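Local atomic coordinates of ectonucleoside triphosphate diphosphohydrolase 4 (Homo sapiens, PDB entry 6WG5), a protein that belongs to the GDA1/CD39 family and has the two-sheet architecture of the actin-like superfamily. Residues A[130-135]-A[168-173]; A[221-226]-A[379-384]; A[229-234]-A[275-280]; A[364-369]-A[455-460]; A[386-391]-A[466-471]. All coordinates share one frame; numbering follows the deposited sequence.

Contact 1 (A[130-135]-A[168-173])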
# COMPACT_ATOMS: atom_id res chain seq x y z
N LEU A 130 1.92 -2.75 -15.89
CA LEU A 130 0.87 -3.18 -14.98
C LEU A 130 -0.00 -1.98 -14.63
O LEU A 130 0.49 -0.99 -14.09
CB LEU A 130 1.48 -3.80 -13.72
CG LEU A 130 2.56 -4.85 -13.99
CD1 LEU A 130 3.20 -5.31 -12.69
CD2 LEU A 130 1.99 -6.03 -14.76
N CYS A 131 -1.29 -2.08 -14.94
CA CYS A 131 -2.23 -0.98 -14.77
C CYS A 131 -3.12 -1.25 -13.56
O CYS A 131 -3.48 -2.40 -13.29
CB CYS A 131 -3.10 -0.81 -16.02
SG CYS A 131 -2.18 -0.99 -17.57
N THR A 132 -3.48 -0.19 -12.85
CA THR A 132 -4.22 -0.32 -11.60
C THR A 132 -5.66 0.18 -11.74
O THR A 132 -6.43 -0.36 -12.54
CB THR A 132 -3.50 0.42 -10.47
OG1 THR A 132 -3.25 1.77 -10.86
CG2 THR A 132 -2.17 -0.27 -10.15
N ALA A 133 -6.04 1.20 -10.97
CA ALA A 133 -7.45 1.56 -10.84
C ALA A 133 -7.99 2.23 -12.10
O ALA A 133 -9.18 2.08 -12.40
CB ALA A 133 -7.64 2.47 -9.63
N GLY A 134 -7.15 2.96 -12.83
CA GLY A 134 -7.63 3.65 -14.01
C GLY A 134 -8.24 2.71 -15.04
O GLY A 134 -9.27 3.02 -15.65
N MET A 135 -7.62 1.55 -15.23
CA MET A 135 -8.08 0.58 -16.22
C MET A 135 -9.08 -0.42 -15.65
O MET A 135 -9.79 -1.07 -16.42
CB MET A 135 -6.89 -0.18 -16.80
CG MET A 135 -6.00 0.66 -17.70
SD MET A 135 -6.56 0.69 -19.41
CE MET A 135 -6.23 -1.00 -19.91
N GLU A 168 -0.75 -6.29 -18.54
CA GLU A 168 -1.83 -6.84 -17.75
C GLU A 168 -2.43 -5.75 -16.86
O GLU A 168 -1.73 -4.83 -16.44
CB GLU A 168 -1.33 -8.01 -16.89
CG GLU A 168 -2.32 -8.55 -15.87
CD GLU A 168 -1.70 -9.58 -14.95
OE1 GLU A 168 -2.46 -10.27 -14.23
OE2 GLU A 168 -0.46 -9.70 -14.95
N VAL A 169 -3.72 -5.88 -16.60
CA VAL A 169 -4.41 -5.07 -15.60
C VAL A 169 -4.47 -5.89 -14.32
O VAL A 169 -5.20 -6.88 -14.24
CB VAL A 169 -5.82 -4.68 -16.07
CG1 VAL A 169 -6.54 -3.86 -15.00
CG2 VAL A 169 -5.75 -3.90 -17.38
N ILE A 170 -3.70 -5.48 -13.32
CA ILE A 170 -3.63 -6.23 -12.07
C ILE A 170 -4.78 -5.82 -11.16
O ILE A 170 -5.26 -4.68 -11.21
CB ILE A 170 -2.26 -6.01 -11.38
CG1 ILE A 170 -2.08 -4.54 -10.99
CG2 ILE A 170 -1.13 -6.47 -12.30
CD1 ILE A 170 -0.86 -4.29 -10.11
N SER A 171 -5.23 -6.76 -10.33
CA SER A 171 -6.28 -6.49 -9.37
C SER A 171 -5.72 -5.76 -8.16
O SER A 171 -4.51 -5.73 -7.92
CB SER A 171 -6.95 -7.79 -8.93
OG SER A 171 -6.01 -8.67 -8.33
N GLY A 172 -6.63 -5.16 -7.38
CA GLY A 172 -6.22 -4.52 -6.14
C GLY A 172 -5.58 -5.49 -5.17
O GLY A 172 -4.67 -5.12 -4.42
N LYS A 173 -6.03 -6.75 -5.17
CA LYS A 173 -5.41 -7.77 -4.35
C LYS A 173 -3.95 -7.98 -4.76
O LYS A 173 -3.06 -8.06 -3.91
CB LYS A 173 -6.19 -9.08 -4.48
CG LYS A 173 -5.74 -10.20 -3.55
CD LYS A 173 -5.97 -11.55 -4.20
CE LYS A 173 -6.26 -12.64 -3.19
NZ LYS A 173 -6.62 -13.91 -3.88
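Val-169 meets Met-135 through both of its methyls. With CG1 anti to the backbone N (chi1 179°), CG2 falls anti to the carbonyl carbon, 3.9 Å from Met-135 CE. CB of Met-135 already touches the valine; the bends at chi2 and chi3 bring the terminal methyl CE back to CG2, and the two side chains cross at about a right angle.

Ile-170 faces a different group. Its chi1 of 63° places CG1 between the backbone N and the carbonyl carbon, 3.4 Å from Cys-131 O, while CG2 packs on Leu-130, lying 4.0 Å from Leu-130 CB and equally far from CD2. The end of the chain reaches Thr-132, with Ile-170 CD1 4.2 Å from Thr-132 CG2.

Two backbone hydrogen bonds hold the strand ends together: Cys-131 N gives to Glu-168 O (3.2 Å, 161° at the hydrogen), and Ile-170 N gives to Cys-131 O (3.1 Å). Leu-130 and Glu-168 share one face of the sheet, Cys-131 and Val-169 the other. Trp-479 of helix 479-487 lies against Leu-130 and Ile-170, whereas helix 140-157 packs on Met-135 and Val-169 through Ile-146 and Gln-143. Two neighbouring parallel strands joined through helix 140-157, each running on into a helix, make this a beta-alpha-beta crossover.

Contact 2 (A[221-226]-A[379-384])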
# COMPACT_ATOMS: atom_id res chain seq x y z
N GLY A 221 3.44 -6.59 8.38
CA GLY A 221 2.23 -6.20 7.70
C GLY A 221 2.22 -4.73 7.35
O GLY A 221 3.04 -3.95 7.84
N ILE A 222 1.29 -4.35 6.49
CA ILE A 222 1.16 -2.96 6.05
C ILE A 222 -0.28 -2.51 6.26
O ILE A 222 -1.22 -3.22 5.89
CB ILE A 222 1.59 -2.78 4.58
CG1 ILE A 222 0.91 -3.81 3.68
CG2 ILE A 222 3.10 -2.90 4.46
CD1 ILE A 222 1.24 -3.66 2.20
N LEU A 223 -0.43 -1.35 6.88
CA LEU A 223 -1.70 -0.64 6.99
C LEU A 223 -1.58 0.66 6.21
O LEU A 223 -0.61 1.41 6.40
CB LEU A 223 -2.04 -0.35 8.45
CG LEU A 223 -2.64 -1.50 9.25
CD1 LEU A 223 -2.29 -1.35 10.72
CD2 LEU A 223 -4.14 -1.53 9.06
N ASP A 224 -2.54 0.92 5.33
CA ASP A 224 -2.50 2.12 4.50
C ASP A 224 -3.89 2.73 4.45
O ASP A 224 -4.83 2.11 3.95
CB ASP A 224 -2.01 1.79 3.08
CG ASP A 224 -1.47 3.01 2.36
OD1 ASP A 224 -1.87 4.14 2.71
OD2 ASP A 224 -0.65 2.83 1.43
N MET A 225 -4.03 3.94 4.98
CA MET A 225 -5.28 4.68 4.95
C MET A 225 -5.08 5.89 4.04
O MET A 225 -4.39 6.85 4.41
CB MET A 225 -5.70 5.11 6.35
CG MET A 225 -6.99 5.93 6.38
SD MET A 225 -7.52 6.36 8.05
CE MET A 225 -8.01 4.76 8.69
N GLY A 226 -5.66 5.83 2.86
CA GLY A 226 -5.62 6.93 1.91
C GLY A 226 -6.74 7.91 2.16
O GLY A 226 -7.37 7.93 3.21
N SER A 379 3.68 -10.12 16.19
CA SER A 379 3.42 -9.50 14.90
C SER A 379 3.98 -8.09 14.91
O SER A 379 4.38 -7.56 15.95
CB SER A 379 1.92 -9.48 14.59
OG SER A 379 1.23 -8.60 15.47
N GLU A 380 4.02 -7.48 13.73
CA GLU A 380 4.42 -6.09 13.57
C GLU A 380 3.79 -5.55 12.30
O GLU A 380 3.58 -6.28 11.33
CB GLU A 380 5.95 -5.94 13.52
CG GLU A 380 6.61 -6.67 12.36
CD GLU A 380 8.13 -6.58 12.40
OE1 GLU A 380 8.66 -5.45 12.42
OE2 GLU A 380 8.78 -7.65 12.43
N PHE A 381 3.48 -4.25 12.32
CA PHE A 381 2.84 -3.58 11.20
C PHE A 381 3.49 -2.23 10.97
O PHE A 381 3.97 -1.58 11.90
CB PHE A 381 1.34 -3.38 11.44
CG PHE A 381 0.51 -4.60 11.18
CD1 PHE A 381 -0.23 -4.73 10.01
CD2 PHE A 381 0.45 -5.63 12.12
CE1 PHE A 381 -1.00 -5.85 9.78
CE2 PHE A 381 -0.32 -6.75 11.88
CZ PHE A 381 -1.04 -6.86 10.71
N TYR A 382 3.49 -1.80 9.71
CA TYR A 382 3.81 -0.43 9.33
C TYR A 382 2.52 0.29 8.95
O TYR A 382 1.65 -0.29 8.30
CB TYR A 382 4.79 -0.39 8.16
CG TYR A 382 6.24 -0.55 8.55
CD1 TYR A 382 7.12 0.52 8.50
CD2 TYR A 382 6.73 -1.78 8.98
CE1 TYR A 382 8.45 0.37 8.86
CE2 TYR A 382 8.05 -1.94 9.34
CZ TYR A 382 8.91 -0.86 9.28
OH TYR A 382 10.23 -1.01 9.65
N GLY A 383 2.41 1.55 9.36
CA GLY A 383 1.26 2.38 9.04
C GLY A 383 1.68 3.51 8.11
O GLY A 383 2.60 4.27 8.41
N PHE A 384 0.99 3.60 6.98
CA PHE A 384 1.31 4.57 5.95
C PHE A 384 0.16 5.56 5.76
O PHE A 384 -0.94 5.38 6.29
CB PHE A 384 1.62 3.87 4.62
CG PHE A 384 2.85 3.01 4.66
CD1 PHE A 384 4.11 3.58 4.60
CD2 PHE A 384 2.74 1.63 4.76
CE1 PHE A 384 5.24 2.79 4.64
CE2 PHE A 384 3.87 0.84 4.80
CZ PHE A 384 5.12 1.42 4.74
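Gly-221 lies against Phe-381, its CA 4.1 Å from the ring centroid in an off-centre CH-pi contact. On that same side of the sheet Leu-223 CG, anti to the carbonyl carbon (chi1 -80°), lies 4.1 Å from Phe-381 CD1, and Leu-223 CD1 approaches the same ring atom at 4.0 Å. On the other side Ile-222 CG2 comes to the ring edge of Phe-384, in its plane, 3.8 Å from CE2. Asp-224 follows, with its CG 3.9 Å from Phe-384 CB; Ser-385 bonds its OD1.

Four backbone hydrogen bonds fix this parallel register. Among them Leu-223 N gives to Tyr-382 O (2.7 Å, 170° at the hydrogen), and Phe-384 N to Leu-223 O (2.8 Å). Further out, Phe-459 meets the Phe-381 ring edge to face, and Glu-380 forms salt bridges with Arg-189 and Arg-218.

Strand 221-225 runs between antiparallel strand 229-235 and parallel strand 381-385. Helix 172-186 packs through Ile-183 on the face of Ile-222, Tyr-382 and Phe-384, and helix 436-456 brings Phe-453 to Leu-223.

Contact 3 (A[229-234]-A[275-280]). With NAG (2-acetamido-2-deoxy-beta-D-glucopyranose), chain B.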
# COMPACT_ATOMS: atom_id res chain seq x y z
N SER A 229 -9.67 5.21 0.47
CA SER A 229 -9.67 3.80 0.83
C SER A 229 -8.70 3.52 1.97
O SER A 229 -7.73 4.25 2.17
CB SER A 229 -9.31 2.92 -0.37
OG SER A 229 -10.20 3.14 -1.45
N THR A 230 -8.99 2.45 2.71
CA THR A 230 -8.08 1.90 3.70
C THR A 230 -7.71 0.49 3.27
O THR A 230 -8.60 -0.31 2.92
CB THR A 230 -8.71 1.89 5.09
OG1 THR A 230 -8.97 3.23 5.51
CG2 THR A 230 -7.79 1.21 6.11
N GLN A 231 -6.42 0.18 3.27
CA GLN A 231 -5.92 -1.12 2.84
C GLN A 231 -5.12 -1.75 3.97
O GLN A 231 -4.43 -1.06 4.73
CB GLN A 231 -5.05 -0.99 1.59
CG GLN A 231 -4.73 -2.33 0.93
CD GLN A 231 -3.67 -2.22 -0.15
OE1 GLN A 231 -2.54 -1.82 0.12
NE2 GLN A 231 -4.04 -2.58 -1.37
N ILE A 232 -5.23 -3.08 4.08
CA ILE A 232 -4.50 -3.85 5.08
C ILE A 232 -3.99 -5.12 4.42
O ILE A 232 -4.72 -5.78 3.68
CB ILE A 232 -5.40 -4.18 6.30
CG1 ILE A 232 -4.62 -5.01 7.32
CG2 ILE A 232 -6.65 -4.91 5.86
CD1 ILE A 232 -5.34 -5.18 8.65
N ALA A 233 -2.73 -5.45 4.70
CA ALA A 233 -2.13 -6.67 4.16
C ALA A 233 -1.16 -7.24 5.17
O ALA A 233 -0.33 -6.51 5.72
CB ALA A 233 -1.42 -6.40 2.83
N TYR A 234 -1.25 -8.55 5.42
CA TYR A 234 -0.33 -9.20 6.33
C TYR A 234 -0.29 -10.70 6.05
O TYR A 234 -1.18 -11.25 5.40
CB TYR A 234 -0.70 -8.94 7.79
CG TYR A 234 -2.13 -9.29 8.14
CD1 TYR A 234 -2.45 -10.54 8.66
CD2 TYR A 234 -3.15 -8.37 7.97
CE1 TYR A 234 -3.75 -10.86 8.99
CE2 TYR A 234 -4.45 -8.68 8.30
CZ TYR A 234 -4.75 -9.92 8.81
OH TYR A 234 -6.05 -10.22 9.13
N VAL A 275 -5.11 -9.78 2.01
CA VAL A 275 -5.17 -8.43 1.46
C VAL A 275 -6.62 -7.99 1.40
O VAL A 275 -7.45 -8.68 0.80
CB VAL A 275 -4.52 -8.35 0.06
CG1 VAL A 275 -4.61 -6.94 -0.50
CG2 VAL A 275 -3.08 -8.81 0.12
N ALA A 276 -6.93 -6.85 2.00
CA ALA A 276 -8.28 -6.30 1.99
C ALA A 276 -8.22 -4.81 1.72
O ALA A 276 -7.39 -4.10 2.30
CB ALA A 276 -9.00 -6.57 3.31
N THR A 277 -9.09 -4.34 0.83
CA THR A 277 -9.21 -2.93 0.49
C THR A 277 -10.64 -2.50 0.76
O THR A 277 -11.58 -3.21 0.40
CB THR A 277 -8.84 -2.67 -0.97
OG1 THR A 277 -7.60 -3.32 -1.28
CG2 THR A 277 -8.70 -1.19 -1.24
N PHE A 278 -10.81 -1.34 1.40
CA PHE A 278 -12.11 -0.86 1.85
C PHE A 278 -12.39 0.50 1.21
O PHE A 278 -11.92 1.53 1.70
CB PHE A 278 -12.16 -0.79 3.37
CG PHE A 278 -11.95 -2.12 4.04
CD1 PHE A 278 -13.00 -3.00 4.23
CD2 PHE A 278 -10.68 -2.50 4.46
CE1 PHE A 278 -12.81 -4.22 4.84
CE2 PHE A 278 -10.48 -3.73 5.07
CZ PHE A 278 -11.54 -4.59 5.26
N LEU A 279 -13.15 0.49 0.12
CA LEU A 279 -13.53 1.73 -0.55
C LEU A 279 -14.49 2.53 0.32
O LEU A 279 -15.46 1.97 0.86
CB LEU A 279 -14.16 1.43 -1.91
CG LEU A 279 -13.25 1.43 -3.14
CD1 LEU A 279 -12.93 2.86 -3.55
CD2 LEU A 279 -11.97 0.64 -2.89
N GLY A 280 -14.24 3.82 0.45
CA GLY A 280 -15.08 4.67 1.27
C GLY A 280 -14.75 4.64 2.74
O GLY A 280 -15.55 5.15 3.54
C1 NAG B . -22.03 1.19 4.93
C2 NAG B . -21.76 1.39 3.43
C3 NAG B . -22.95 2.06 2.75
C4 NAG B . -24.26 1.34 3.08
C5 NAG B . -24.40 1.18 4.58
C6 NAG B . -25.61 0.36 4.98
C7 NAG B . -19.49 1.76 2.56
C8 NAG B . -18.36 2.74 2.44
N2 NAG B . -20.56 2.19 3.24
O3 NAG B . -22.74 2.05 1.34
O4 NAG B . -25.35 2.12 2.61
O5 NAG B . -23.25 0.49 5.10
O6 NAG B . -25.53 -0.04 6.34
O7 NAG B . -19.44 0.64 2.06
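Phe-278 and Thr-230 form one of the hydrogen-bonded pairs joining antiparallel strands 229-235 and 270-279, within a mixed sheet of the actin-like fold. Phe-278 N gives to Thr-230 O at 2.9 Å, and Thr-230 N gives back to Phe-278 O. Ile-232 and Ala-276 repeat the exchange two residues along.

The phenylalanine side chain stays close to Thr-230 O and Ile-232. Its CB lies 3.6 Å from Thr-230 O. CG stands anti to the carbonyl carbon (chi1 -61°), and the ring beyond it turns (chi2 -85°) so that the same oxygen is at its edge, CD2 coming within 3.4 Å. One atom further, CE2 reaches Ile-232 CG2 at 4.1 Å; on the other side of the ring CE1 meets Leu-366 and Val-369 of a loop.

That isoleucine methyl also packs 3.8 Å from Ala-276 CB. On the opposite face of the sheet Ala-233 CB touches Val-275 CG2 at 4.0 Å. Ser-229 OG lies near both methyls of Leu-279, 3.4 Å from CD2, and the carbonyl O of Leu-279 lies 3.4 Å from C8, the acetamido methyl of NAG.

Contact 4 (A[364-369]-A[455-460]). With NAG (2-acetamido-2-deoxy-beta-D-glucopyranose), chain B.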
# COMPACT_ATOMS: atom_id res chain seq x y z
N THR A 364 -14.72 -10.64 11.61
CA THR A 364 -14.97 -9.61 10.61
C THR A 364 -14.53 -8.26 11.15
O THR A 364 -14.59 -8.00 12.36
CB THR A 364 -16.45 -9.55 10.20
OG1 THR A 364 -17.26 -9.37 11.37
CG2 THR A 364 -16.85 -10.82 9.48
N SER A 365 -14.09 -7.39 10.24
CA SER A 365 -13.59 -6.07 10.59
C SER A 365 -14.52 -4.99 10.05
O SER A 365 -15.63 -4.81 10.58
CB SER A 365 -12.17 -5.88 10.05
OG SER A 365 -12.11 -6.15 8.66
N LEU A 366 -14.10 -4.27 9.02
CA LEU A 366 -14.93 -3.23 8.44
C LEU A 366 -15.90 -3.82 7.43
O LEU A 366 -15.57 -4.77 6.72
CB LEU A 366 -14.07 -2.17 7.76
CG LEU A 366 -12.97 -1.50 8.58
CD1 LEU A 366 -12.22 -0.50 7.72
CD2 LEU A 366 -13.55 -0.83 9.80
N ASN A 367 -17.10 -3.25 7.37
CA ASN A 367 -18.07 -3.58 6.34
C ASN A 367 -18.43 -5.07 6.35
O ASN A 367 -18.86 -5.60 5.33
CB ASN A 367 -17.55 -3.17 4.96
CG ASN A 367 -18.62 -2.56 4.09
OD1 ASN A 367 -19.68 -2.15 4.56
ND2 ASN A 367 -18.33 -2.47 2.79
N GLY A 368 -18.25 -5.74 7.48
CA GLY A 368 -18.55 -7.15 7.57
C GLY A 368 -17.64 -8.05 6.77
O GLY A 368 -18.01 -9.18 6.46
N VAL A 369 -16.44 -7.59 6.43
CA VAL A 369 -15.51 -8.37 5.63
C VAL A 369 -14.71 -9.29 6.54
O VAL A 369 -14.34 -8.90 7.66
CB VAL A 369 -14.58 -7.44 4.82
CG1 VAL A 369 -13.50 -8.25 4.11
CG2 VAL A 369 -15.38 -6.64 3.81
N ARG A 455 -10.76 -0.93 16.73
CA ARG A 455 -12.05 -1.60 16.76
C ARG A 455 -12.48 -2.04 15.37
O ARG A 455 -13.25 -3.00 15.23
CB ARG A 455 -13.11 -0.69 17.39
CG ARG A 455 -13.24 -0.91 18.90
CD ARG A 455 -14.53 -0.34 19.47
NE ARG A 455 -14.50 1.12 19.57
CZ ARG A 455 -15.31 1.83 20.36
NH1 ARG A 455 -16.20 1.22 21.12
NH2 ARG A 455 -15.21 3.15 20.38
N GLY A 456 -12.00 -1.36 14.34
CA GLY A 456 -12.20 -1.84 12.99
C GLY A 456 -11.44 -3.14 12.78
O GLY A 456 -12.03 -4.17 12.46
N PHE A 457 -10.12 -3.09 12.98
CA PHE A 457 -9.26 -4.25 12.82
C PHE A 457 -8.95 -4.95 14.14
O PHE A 457 -8.32 -6.01 14.13
CB PHE A 457 -7.94 -3.84 12.15
CG PHE A 457 -8.12 -3.29 10.76
CD1 PHE A 457 -8.90 -3.95 9.83
CD2 PHE A 457 -7.50 -2.11 10.39
CE1 PHE A 457 -9.06 -3.44 8.55
CE2 PHE A 457 -7.66 -1.59 9.11
CZ PHE A 457 -8.44 -2.26 8.19
N SER A 458 -9.37 -4.38 15.27
CA SER A 458 -9.32 -5.03 16.58
C SER A 458 -7.90 -5.17 17.12
O SER A 458 -7.59 -6.14 17.81
CB SER A 458 -9.99 -6.41 16.53
OG SER A 458 -11.36 -6.30 16.15
N PHE A 459 -7.04 -4.20 16.82
CA PHE A 459 -5.71 -4.21 17.42
C PHE A 459 -5.82 -3.84 18.90
O PHE A 459 -6.53 -2.90 19.25
CB PHE A 459 -4.78 -3.23 16.71
CG PHE A 459 -4.18 -3.76 15.44
CD1 PHE A 459 -2.91 -4.30 15.43
CD2 PHE A 459 -4.90 -3.73 14.25
CE1 PHE A 459 -2.35 -4.80 14.26
CE2 PHE A 459 -4.35 -4.23 13.08
CZ PHE A 459 -3.07 -4.76 13.09
N PRO A 460 -5.13 -4.56 19.79
CA PRO A 460 -5.20 -4.21 21.22
C PRO A 460 -4.78 -2.77 21.46
O PRO A 460 -3.91 -2.23 20.78
CB PRO A 460 -4.23 -5.20 21.88
CG PRO A 460 -4.10 -6.32 20.91
CD PRO A 460 -4.25 -5.72 19.55
C1 NAG B . -22.03 1.19 4.93
C2 NAG B . -21.76 1.39 3.43
C3 NAG B . -22.95 2.06 2.75
C4 NAG B . -24.26 1.34 3.08
C5 NAG B . -24.40 1.18 4.58
C6 NAG B . -25.61 0.36 4.98
C7 NAG B . -19.49 1.76 2.56
C8 NAG B . -18.36 2.74 2.44
N2 NAG B . -20.56 2.19 3.24
O3 NAG B . -22.74 2.05 1.34
O4 NAG B . -25.35 2.12 2.61
O5 NAG B . -23.25 0.49 5.10
O6 NAG B . -25.53 -0.04 6.34
O7 NAG B . -19.44 0.64 2.06
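Ser-365 and Leu-366 pack the loop between helix 345-352 and strand 381-385 onto Gly-456 and Phe-457, where helix 436-456 runs out, in a small, buried and mostly apolar contact whose centre is about 18 Å from the centre of the chain. Leu-366 does the reaching. With CG anti to the carbonyl carbon (chi1 -55°), its branch point stands nearer Gly-456 CA than CB does, and the two methyls part from there: CD2 lies 3.6 Å from Gly-456 CA, against bare backbone, while CD1 comes to 4.2 Å from Phe-457 CZ. Ser-365 uses CB more than its hydroxyl, with CB 3.8 Å from Phe-457 CD1 and also close to Gly-456 O.

The loop holds its shape through a type I' beta turn over Leu-366 to Val-369, with Asn-367 and Gly-368 at the two central positions, both at positive phi. Val-369 N gives to Leu-366 O (3.0 Å), and Ser-365 N gives to Val-369 O, also at 3.0 Å. Asn-367, in the turn, lies beside a glycan attached to the protein, its ND2 3.4 Å from O7 of NAG, while its OD1 accepts from Asn-357 ND2.

The helix side changes direction at Ser-458, the first residue to leave helical geometry, with phi at 72°. Lys-358 NZ bridges both sides by bonding to Ser-365 O and Arg-455 O, and Gln-371 NE2 gives to Phe-457 O.

Contact 5 (A[386-391]-A[466-471])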
# COMPACT_ATOMS: atom_id res chain seq x y z
N GLU A 386 -2.41 8.26 6.14
CA GLU A 386 -2.99 8.96 7.29
C GLU A 386 -2.43 8.46 8.61
O GLU A 386 -2.36 9.23 9.57
CB GLU A 386 -4.51 8.81 7.27
CG GLU A 386 -5.19 9.51 6.11
CD GLU A 386 -4.98 11.01 6.14
OE1 GLU A 386 -4.82 11.57 7.25
OE2 GLU A 386 -4.98 11.64 5.05
N PHE A 387 -2.04 7.19 8.69
CA PHE A 387 -1.44 6.68 9.92
C PHE A 387 -0.20 7.49 10.30
O PHE A 387 0.10 7.64 11.49
CB PHE A 387 -1.09 5.20 9.77
CG PHE A 387 -2.29 4.30 9.80
CD1 PHE A 387 -2.92 3.99 10.99
CD2 PHE A 387 -2.79 3.75 8.62
CE1 PHE A 387 -4.02 3.16 11.02
CE2 PHE A 387 -3.89 2.92 8.64
CZ PHE A 387 -4.51 2.63 9.84
N TYR A 388 0.52 8.01 9.31
CA TYR A 388 1.67 8.87 9.58
C TYR A 388 1.27 10.34 9.68
O TYR A 388 1.73 11.05 10.58
CB TYR A 388 2.72 8.69 8.48
CG TYR A 388 3.98 9.50 8.72
CD1 TYR A 388 4.95 9.06 9.61
CD2 TYR A 388 4.20 10.69 8.05
CE1 TYR A 388 6.10 9.78 9.82
CE2 TYR A 388 5.35 11.43 8.26
CZ TYR A 388 6.30 10.97 9.15
OH TYR A 388 7.45 11.70 9.37
N TYR A 389 0.42 10.81 8.77
CA TYR A 389 0.01 12.22 8.79
C TYR A 389 -0.72 12.56 10.08
O TYR A 389 -0.56 13.66 10.62
CB TYR A 389 -0.86 12.52 7.58
CG TYR A 389 -0.20 12.26 6.24
CD1 TYR A 389 1.14 12.54 6.04
CD2 TYR A 389 -0.92 11.71 5.19
CE1 TYR A 389 1.75 12.30 4.83
CE2 TYR A 389 -0.32 11.47 3.97
CZ TYR A 389 1.01 11.76 3.79
OH TYR A 389 1.62 11.52 2.58
N CYS A 390 -1.53 11.63 10.60
CA CYS A 390 -2.30 11.90 11.80
C CYS A 390 -1.48 11.78 13.08
O CYS A 390 -1.95 12.23 14.13
CB CYS A 390 -3.50 10.95 11.87
SG CYS A 390 -4.79 11.29 10.65
N THR A 391 -0.29 11.19 13.02
CA THR A 391 0.58 11.13 14.19
C THR A 391 1.71 12.15 14.14
O THR A 391 2.19 12.56 15.20
CB THR A 391 1.21 9.73 14.33
OG1 THR A 391 1.91 9.38 13.13
CG2 THR A 391 0.14 8.68 14.62
N LEU A 466 3.22 -1.32 16.14
CA LEU A 466 2.87 -0.51 14.98
C LEU A 466 3.87 0.63 14.84
O LEU A 466 4.16 1.33 15.82
CB LEU A 466 1.45 0.07 15.11
CG LEU A 466 1.08 1.08 14.02
CD1 LEU A 466 1.02 0.41 12.66
CD2 LEU A 466 -0.23 1.78 14.33
N LYS A 467 4.39 0.81 13.63
CA LYS A 467 5.25 1.94 13.32
C LYS A 467 4.63 2.70 12.16
O LYS A 467 4.51 2.16 11.06
CB LYS A 467 6.67 1.50 12.97
CG LYS A 467 7.66 2.66 12.95
CD LYS A 467 8.88 2.38 12.08
CE LYS A 467 9.76 1.30 12.67
NZ LYS A 467 11.18 1.45 12.22
N THR A 468 4.23 3.94 12.41
CA THR A 468 3.76 4.80 11.34
C THR A 468 4.96 5.44 10.66
O THR A 468 5.95 5.79 11.31
CB THR A 468 2.82 5.88 11.88
OG1 THR A 468 3.55 6.80 12.71
CG2 THR A 468 1.71 5.24 12.71
N ALA A 469 4.88 5.57 9.34
CA ALA A 469 6.03 6.03 8.57
C ALA A 469 5.56 6.46 7.19
O ALA A 469 4.50 6.06 6.71
CB ALA A 469 7.09 4.93 8.45
N LEU A 470 6.39 7.29 6.56
CA LEU A 470 6.17 7.70 5.18
C LEU A 470 7.03 6.91 4.21
O LEU A 470 6.62 6.71 3.06
CB LEU A 470 6.47 9.20 5.03
CG LEU A 470 5.61 10.00 4.05
CD1 LEU A 470 4.12 9.89 4.37
CD2 LEU A 470 6.04 11.46 4.07
N GLN A 471 8.19 6.46 4.64
CA GLN A 471 9.09 5.69 3.80
C GLN A 471 9.87 4.71 4.68
O GLN A 471 9.82 4.77 5.91
CB GLN A 471 10.04 6.61 3.02
CG GLN A 471 10.69 7.70 3.85
CD GLN A 471 11.39 8.74 3.00
OE1 GLN A 471 11.03 8.94 1.84
NE2 GLN A 471 12.38 9.41 3.57
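Tyr-388 and Thr-468 mark where the two backbones come closest, their CA atoms 4.9 Å apart. The axes of helix 386-391 and strand 466-468 approach to 8.2 Å and cross at -75°, so the strand runs steeply across the helix near Tyr-388.

Tyr-388, Thr-468 and Leu-470 share most of the contact. The tyrosine CG is anti to the backbone N (chi1 -177°), and the ring lies beside the backbone of Ala-469 and Leu-470: CD1 is 3.4 Å from Ala-469 CA, and Leu-470 N sits over one face, offset toward the rim. Leu-470 CB stands over the face too, 4.2 Å from the ring centroid and 20° off its normal, in a CH-pi contact.

Helix 386-392 follows directly on strand 381-385, to which strand 466-468 pairs in parallel; the connection between these two neighbouring strands is a long helical crossover, and this contact joins its first helix to its returning strand.

Leu-470 continues from Tyr-388 to Tyr-389, placing CD1 3.4 Å from Tyr-389 CE1. Thr-468 CG2 meets Phe-387 O. The hydroxyls of Thr-391 and Thr-468 reach toward each other tip to tip, OG1 to OG1 3.1 Å. Thr-468 OG1 accepts a hydrogen bond from Gly-399 N.

In the fold
Contacts 2, 3 and 5 lie on one mixed sheet: contact 3 joins strands 270-279 and 229-235, contact 2 joins 221-225 to 381-385, and contact 5 sets strand 466-468 against the helix leaving 381-385. Contact 3 is nested inside the loop closed by contact 2, their centres about 10 Å apart; the centre of contact 5 is about 8 Å from that of contact 2. Contact 4 crosses contact 2 along the chain and packs on the sheet through Phe-278, Leu-223 and Phe-381. Contact 1, first in sequence, belongs to the other sheet, yet touches contact 3 through Lys-173 and Val-275. This is consistent with two sheet-centred halves, as in actin-like proteins, helix 172-186 leaving contact 1 to pack on contact 2.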